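Local structure of acetaldehyde dehydrogenase (Acetylating) (Geobacillus thermoglucosidasius, 5J78) at residues A298-E303 and L368-V373; L346-T351 and Y357-E362. The protein probably catalyses the reversible conversion of acetaldehyde and coenzyme A to acetyl-CoA with NAD as the redox partner. One frame throughout, in Å; residues are numbered along the deposited sequence. Where two conformers were deposited one is given.

Overall arrangement
Both interactions gather about strand 345-349, one of the strands near an edge of a seven-stranded parallel sheet, and their centres lie about 7 Å apart. Interaction 1 bridges over this strand from one neighbour, 298-300, to the other, 367-373, by a single pair of aromatic rings. Interaction 2 uses the opposite face of the strand, where the connection leading to 367-373 folds back on it. Each contact is partly buried and neither is fully surface. The first is purely aromatic and small, at 71 Å²; the second buries 195 Å² and grades from a buried methyl-on-ring contact to a partly exposed carboxylate.

Interaction 1. Residues A298-E303 and L368-V373. Unlike the reference sequence in segment 368-373: Ile372 (reference Thr).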
loop_
_atom_site.group_PDB
_atom_site.type_symbol
_atom_site.label_atom_id
_atom_site.label_comp_id
_atom_site.label_asym_id
_atom_site.label_seq_id
_atom_site.Cartn_x
_atom_site.Cartn_y
_atom_site.Cartn_z
ATOM N N ALA A 298 -12.766 48.869 -5.934
ATOM C CA ALA A 298 -11.840 48.201 -5.016
ATOM C C ALA A 298 -11.802 48.900 -3.663
ATOM O O ALA A 298 -11.783 50.122 -3.606
ATOM C CB ALA A 298 -10.427 48.153 -5.601
ATOM N N TYR A 299 -11.755 48.108 -2.595
ATOM C CA TYR A 299 -11.546 48.590 -1.242
ATOM C C TYR A 299 -10.169 48.194 -0.699
ATOM O O TYR A 299 -9.905 47.015 -0.444
ATOM C CB TYR A 299 -12.642 48.038 -0.321
ATOM C CG TYR A 299 -12.624 48.609 1.076
ATOM C CD1 TYR A 299 -11.865 48.017 2.079
ATOM C CD2 TYR A 299 -13.375 49.733 1.400
ATOM C CE1 TYR A 299 -11.841 48.539 3.382
ATOM C CE2 TYR A 299 -13.361 50.268 2.704
ATOM C CZ TYR A 299 -12.592 49.664 3.687
ATOM O OH TYR A 299 -12.565 50.177 4.977
ATOM N N PHE A 300 -9.294 49.175 -0.520
ATOM C CA PHE A 300 -7.962 48.929 0.032
ATOM C C PHE A 300 -7.984 48.817 1.550
ATOM O O PHE A 300 -8.326 49.777 2.252
ATOM C CB PHE A 300 -6.995 50.039 -0.376
ATOM C CG PHE A 300 -6.501 49.916 -1.774
ATOM C CD1 PHE A 300 -7.311 50.258 -2.839
ATOM C CD2 PHE A 300 -5.216 49.459 -2.030
ATOM C CE1 PHE A 300 -6.858 50.143 -4.133
ATOM C CE2 PHE A 300 -4.748 49.348 -3.320
ATOM C CZ PHE A 300 -5.564 49.687 -4.375
ATOM N N LEU A 301 -7.600 47.644 2.044
ATOM C CA LEU A 301 -7.574 47.364 3.474
ATOM C C LEU A 301 -6.445 48.116 4.166
ATOM O O LEU A 301 -5.357 48.220 3.617
ATOM C CB LEU A 301 -7.391 45.863 3.727
ATOM C CG LEU A 301 -8.378 44.890 3.094
ATOM C CD1 LEU A 301 -7.885 43.457 3.282
ATOM C CD2 LEU A 301 -9.770 45.059 3.691
ATOM N N ASN A 302 -6.692 48.627 5.373
ATOM C CA ASN A 302 -5.609 49.211 6.163
ATOM C C ASN A 302 -4.976 48.082 6.961
ATOM O O ASN A 302 -5.423 46.935 6.869
ATOM C CB ASN A 302 -6.107 50.353 7.063
ATOM C CG ASN A 302 -7.220 49.938 8.002
ATOM O OD1 ASN A 302 -7.233 48.826 8.538
ATOM N ND2 ASN A 302 -8.172 50.845 8.212
ATOM N N GLU A 303 -3.960 48.417 7.751
ATOM C CA GLU A 303 -3.146 47.410 8.425
ATOM C C GLU A 303 -3.977 46.553 9.390
ATOM O O GLU A 303 -3.800 45.341 9.452
ATOM C CB GLU A 303 -1.982 48.074 9.177
ATOM C CG GLU A 303 -1.272 49.231 8.438
ATOM C CD GLU A 303 -0.602 48.831 7.135
ATOM O OE1 GLU A 303 -0.483 47.618 6.852
ATOM O OE2 GLU A 303 -0.184 49.745 6.390
ATOM N N LEU A 368 -7.290 40.472 -3.673
ATOM C CA LEU A 368 -6.185 40.700 -4.571
ATOM C C LEU A 368 -5.028 41.294 -3.780
ATOM O O LEU A 368 -5.225 42.268 -3.053
ATOM C CB LEU A 368 -6.644 41.641 -5.689
ATOM C CG LEU A 368 -5.890 41.696 -7.000
ATOM C CD1 LEU A 368 -5.704 40.305 -7.619
ATOM C CD2 LEU A 368 -6.642 42.602 -7.953
ATOM N N ALA A 369 -3.839 40.704 -3.881
ATOM C CA ALA A 369 -2.629 41.328 -3.322
ATOM C C ALA A 369 -2.119 42.401 -4.271
ATOM O O ALA A 369 -2.328 42.314 -5.478
ATOM C CB ALA A 369 -1.546 40.296 -3.065
ATOM N N PHE A 370 -1.436 43.405 -3.718
ATOM C CA PHE A 370 -0.945 44.547 -4.487
ATOM C C PHE A 370 0.529 44.809 -4.190
ATOM O O PHE A 370 0.873 45.240 -3.087
ATOM C CB PHE A 370 -1.775 45.794 -4.154
ATOM C CG PHE A 370 -1.523 46.967 -5.060
ATOM C CD1 PHE A 370 -0.502 47.868 -4.800
ATOM C CD2 PHE A 370 -2.326 47.184 -6.159
ATOM C CE1 PHE A 370 -0.285 48.949 -5.631
ATOM C CE2 PHE A 370 -2.107 48.270 -6.996
ATOM C CZ PHE A 370 -1.093 49.151 -6.729
ATOM N N TYR A 371 1.387 44.554 -5.173
ATOM C CA TYR A 371 2.833 44.703 -4.999
ATOM C C TYR A 371 3.337 45.843 -5.853
ATOM O O TYR A 371 2.996 45.951 -7.038
ATOM C CB TYR A 371 3.596 43.427 -5.376
ATOM C CG TYR A 371 3.356 42.227 -4.492
ATOM C CD1 TYR A 371 2.277 41.381 -4.716
ATOM C CD2 TYR A 371 4.230 41.915 -3.463
ATOM C CE1 TYR A 371 2.063 40.262 -3.914
ATOM C CE2 TYR A 371 4.029 40.803 -2.661
ATOM C CZ TYR A 371 2.941 39.980 -2.891
ATOM O OH TYR A 371 2.729 38.878 -2.089
ATOM N N ILE A 372 4.169 46.673 -5.233
ATOM C CA ILE A 372 4.869 47.765 -5.909
ATOM C C ILE A 372 6.228 47.288 -6.400
ATOM O O ILE A 372 6.972 46.666 -5.643
ATOM C CB ILE A 372 5.123 48.980 -4.975
ATOM C CG1 ILE A 372 4.032 49.132 -3.908
ATOM C CG2 ILE A 372 5.281 50.263 -5.799
ATOM C CD1 ILE A 372 2.738 49.527 -4.445
ATOM N N VAL A 373 6.566 47.594 -7.645
ATOM C CA VAL A 373 7.856 47.176 -8.184
ATOM C C VAL A 373 8.472 48.341 -8.917
ATOM O O VAL A 373 7.756 49.236 -9.363
ATOM C CB VAL A 373 7.731 45.962 -9.132
ATOM C CG1 VAL A 373 7.008 44.827 -8.434
ATOM C CG2 VAL A 373 7.030 46.339 -10.438
#
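Phe300 and Phe370 meet as an edge-to-face aromatic pair, and this one encounter makes up the whole contact between residues 298-303 and 368-373. The ring centroids lie 5.8 Å apart with planes at 71°, a T-shaped geometry in which Phe300 supplies the edge and Phe370 the face. Atom CE2 of Phe300 leads the approach, standing above the plane of Phe370 but displaced to its rim, 4.3 Å from Phe370 CD2. Such a pairing lets the slightly positive ring hydrogens of one phenylalanine face the pi cloud of the other.

The apolar packing is set by side-chain direction. In Phe370 the bond leaving the backbone already points at the other segment, and a chi1 of -170° extends the ring opposite its own amide nitrogen. Phe300 starts off to one side, and only the end of its ring draws near.

Backbone contact is absent because the rings join next-but-one strands, packing on one face of this aldehyde dehydrogenase's parallel sheet: the CA atoms of Phe300 and Phe370 are 9.4 Å apart, about two strand spacings. Strand 345-349 fills the interval, hydrogen-bonded through its backbone to Tyr299 and Leu301 on one flank and to Leu368 on the other. Val347 of that strand touches both rings, and Phe370 also packs on Val281 of strand 276-282, while Tyr371 turns to helix 376-388 and Asn302 caps the start of helix 303-313.

Interaction 2. Residues L346-T351 and Y357-E362; sequences LVAEET and YPFSIE
Tyr357 comes near the carboxylate of Glu350 obliquely, with CD1 4.4 Å from Glu350 OE2, a loose contact at the margin of the interface. Its carbonyl opens a type I turn through Pro358 and Phe359: Tyr357 O accepts both the backbone N and the side-chain OG of Ser360, each at 2.7 Å. The hydroxyl lies in the carbonyl plane, on a lone pair, so two bonds grip one oxygen and fix the turn that presents Phe359.

Phe359 follows, and carries most of the apolar packing. Its ring is laid against strand 345-349 so that CB of Ala348 sits over one face, 3.8 Å from the centroid and 26° off the normal, a CH-pi contact shifted to the rim where CD1 and CE1 lie. Glu350 crosses the base of the same side chain at about a right angle, its CD 4.0 Å from Phe359 CB and its carboxylate plane inclined 48° to the ring. A bend at chi2 (70°) folds the acid over this spot. Val309, Ala310 and Ile313 of helix 303-313 add apolar neighbours, so an alanine in place of Phe359 would probably leave the Ala348 methyl without its ring and open a gap between strand and helix.

Ser360 also receives the N-H of Gly354, tying the turn to an earlier part of the same loop, and the chain runs on to Glu362, whose OE2 lies near the sulfinic acid form of Cys273 in a polar approach of unsettled nature.

Chemically, a small methyl allows the ring to lie close on the strand. Beside it, the Glu350 carboxylate meets Phe359 and Tyr357 by packing alone, so the two segments are joined without any polar bond between them.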
loop_
_atom_site.group_PDB
_atom_site.type_symbol
_atom_site.label_atom_id
_atom_site.label_comp_id
_atom_site.label_asym_id
_atom_site.label_seq_id
_atom_site.Cartn_x
_atom_site.Cartn_y
_atom_site.Cartn_z
ATOM N N LEU A 346 -11.718 43.364 -2.518
ATOM C CA LEU A 346 -10.758 43.776 -1.519
ATOM C C LEU A 346 -9.347 43.692 -2.046
ATOM O O LEU A 346 -8.977 42.694 -2.663
ATOM C CB LEU A 346 -10.874 42.876 -0.287
ATOM C CG LEU A 346 -12.269 42.707 0.296
ATOM C CD1 LEU A 346 -12.204 41.857 1.577
ATOM C CD2 LEU A 346 -12.885 44.087 0.589
ATOM N N VAL A 347 -8.558 44.723 -1.766
ATOM C CA VAL A 347 -7.160 44.790 -2.165
ATOM C C VAL A 347 -6.286 45.035 -0.933
ATOM O O VAL A 347 -6.685 45.739 -0.002
ATOM C CB VAL A 347 -6.912 45.899 -3.191
ATOM C CG1 VAL A 347 -5.433 45.941 -3.579
ATOM C CG2 VAL A 347 -7.800 45.717 -4.408
ATOM N N ALA A 348 -5.099 44.442 -0.935
ATOM C CA ALA A 348 -4.175 44.534 0.195
ATOM C C ALA A 348 -2.752 44.689 -0.293
ATOM O O ALA A 348 -2.195 43.788 -0.943
ATOM C CB ALA A 348 -4.279 43.304 1.092
ATOM N N GLU A 349 -2.160 45.826 0.048
ATOM C CA GLU A 349 -0.784 46.118 -0.313
ATOM C C GLU A 349 0.106 45.158 0.445
ATOM O O GLU A 349 -0.112 44.899 1.624
ATOM C CB GLU A 349 -0.445 47.573 -0.003
ATOM C CG GLU A 349 0.899 48.026 -0.530
ATOM C CD GLU A 349 1.039 49.539 -0.528
ATOM O OE1 GLU A 349 0.010 50.240 -0.657
ATOM O OE2 GLU A 349 2.182 50.026 -0.400
ATOM N N GLU A 350 1.082 44.584 -0.253
ATOM C CA GLU A 350 1.882 43.511 0.322
ATOM C C GLU A 350 3.293 43.625 -0.202
ATOM O O GLU A 350 3.512 44.224 -1.262
ATOM C CB GLU A 350 1.256 42.153 -0.023
ATOM C CG GLU A 350 1.597 41.012 0.933
ATOM C CD GLU A 350 0.944 41.157 2.313
ATOM O OE1 GLU A 350 0.238 42.169 2.572
ATOM O OE2 GLU A 350 1.138 40.241 3.143
ATOM N N THR A 351 4.249 43.066 0.542
ATOM C CA THR A 351 5.645 43.039 0.103
ATOM C C THR A 351 6.248 41.629 0.147
ATOM O O THR A 351 7.196 41.352 -0.579
ATOM C CB THR A 351 6.525 43.978 0.963
ATOM O OG1 THR A 351 6.548 43.511 2.319
ATOM C CG2 THR A 351 5.986 45.406 0.914
ATOM N N TYR A 357 2.238 33.902 4.285
ATOM C CA TYR A 357 1.738 35.241 3.994
ATOM C C TYR A 357 0.440 35.090 3.204
ATOM O O TYR A 357 0.448 35.074 1.969
ATOM C CB TYR A 357 2.762 36.045 3.219
ATOM C CG TYR A 357 4.004 36.324 4.025
ATOM C CD1 TYR A 357 4.075 37.434 4.852
ATOM C CD2 TYR A 357 5.100 35.471 3.979
ATOM C CE1 TYR A 357 5.201 37.697 5.604
ATOM C CE2 TYR A 357 6.237 35.729 4.732
ATOM C CZ TYR A 357 6.277 36.847 5.537
ATOM O OH TYR A 357 7.394 37.116 6.282
ATOM N N PRO A 358 -0.682 34.958 3.923
ATOM C CA PRO A 358 -1.949 34.547 3.310
ATOM C C PRO A 358 -2.408 35.390 2.132
ATOM O O PRO A 358 -3.217 34.903 1.338
ATOM C CB PRO A 358 -2.939 34.658 4.465
ATOM C CG PRO A 358 -2.102 34.463 5.689
ATOM C CD PRO A 358 -0.814 35.134 5.383
ATOM N N PHE A 359 -1.916 36.613 1.990
ATOM C CA PHE A 359 -2.348 37.421 0.863
ATOM C C PHE A 359 -1.569 37.055 -0.404
ATOM O O PHE A 359 -1.985 37.396 -1.508
ATOM C CB PHE A 359 -2.210 38.911 1.185
ATOM C CG PHE A 359 -3.338 39.450 2.026
ATOM C CD1 PHE A 359 -4.537 39.803 1.445
ATOM C CD2 PHE A 359 -3.200 39.596 3.395
ATOM C CE1 PHE A 359 -5.593 40.299 2.217
ATOM C CE2 PHE A 359 -4.246 40.085 4.162
ATOM C CZ PHE A 359 -5.446 40.429 3.566
ATOM N N SER A 360 -0.456 36.346 -0.254
ATOM C CA SER A 360 0.358 35.979 -1.409
ATOM C C SER A 360 -0.065 34.644 -2.042
ATOM O O SER A 360 0.386 34.338 -3.142
ATOM C CB SER A 360 1.837 35.898 -1.036
ATOM O OG SER A 360 2.072 34.791 -0.194
ATOM N N ILE A 361 -0.908 33.863 -1.359
ATOM C CA ILE A 361 -1.355 32.571 -1.896
ATOM C C ILE A 361 -2.588 32.726 -2.788
ATOM O O ILE A 361 -3.122 33.844 -2.964
ATOM C CB ILE A 361 -1.655 31.541 -0.762
ATOM C CG1 ILE A 361 -2.932 31.880 0.035
ATOM C CG2 ILE A 361 -0.461 31.442 0.174
ATOM C CD1 ILE A 361 -3.497 30.704 0.837
ATOM N N GLU A 362 -3.020 31.598 -3.358
ATOM C CA GLU A 362 -4.186 31.551 -4.220
ATOM C C GLU A 362 -5.410 31.665 -3.326
ATOM O O GLU A 362 -5.601 30.855 -2.415
ATOM C CB GLU A 362 -4.238 30.251 -5.056
ATOM C CG GLU A 362 -5.307 30.309 -6.151
ATOM C CD GLU A 362 -5.646 28.978 -6.802
ATOM O OE1 GLU A 362 -5.229 27.913 -6.298
ATOM O OE2 GLU A 362 -6.341 29.016 -7.846
#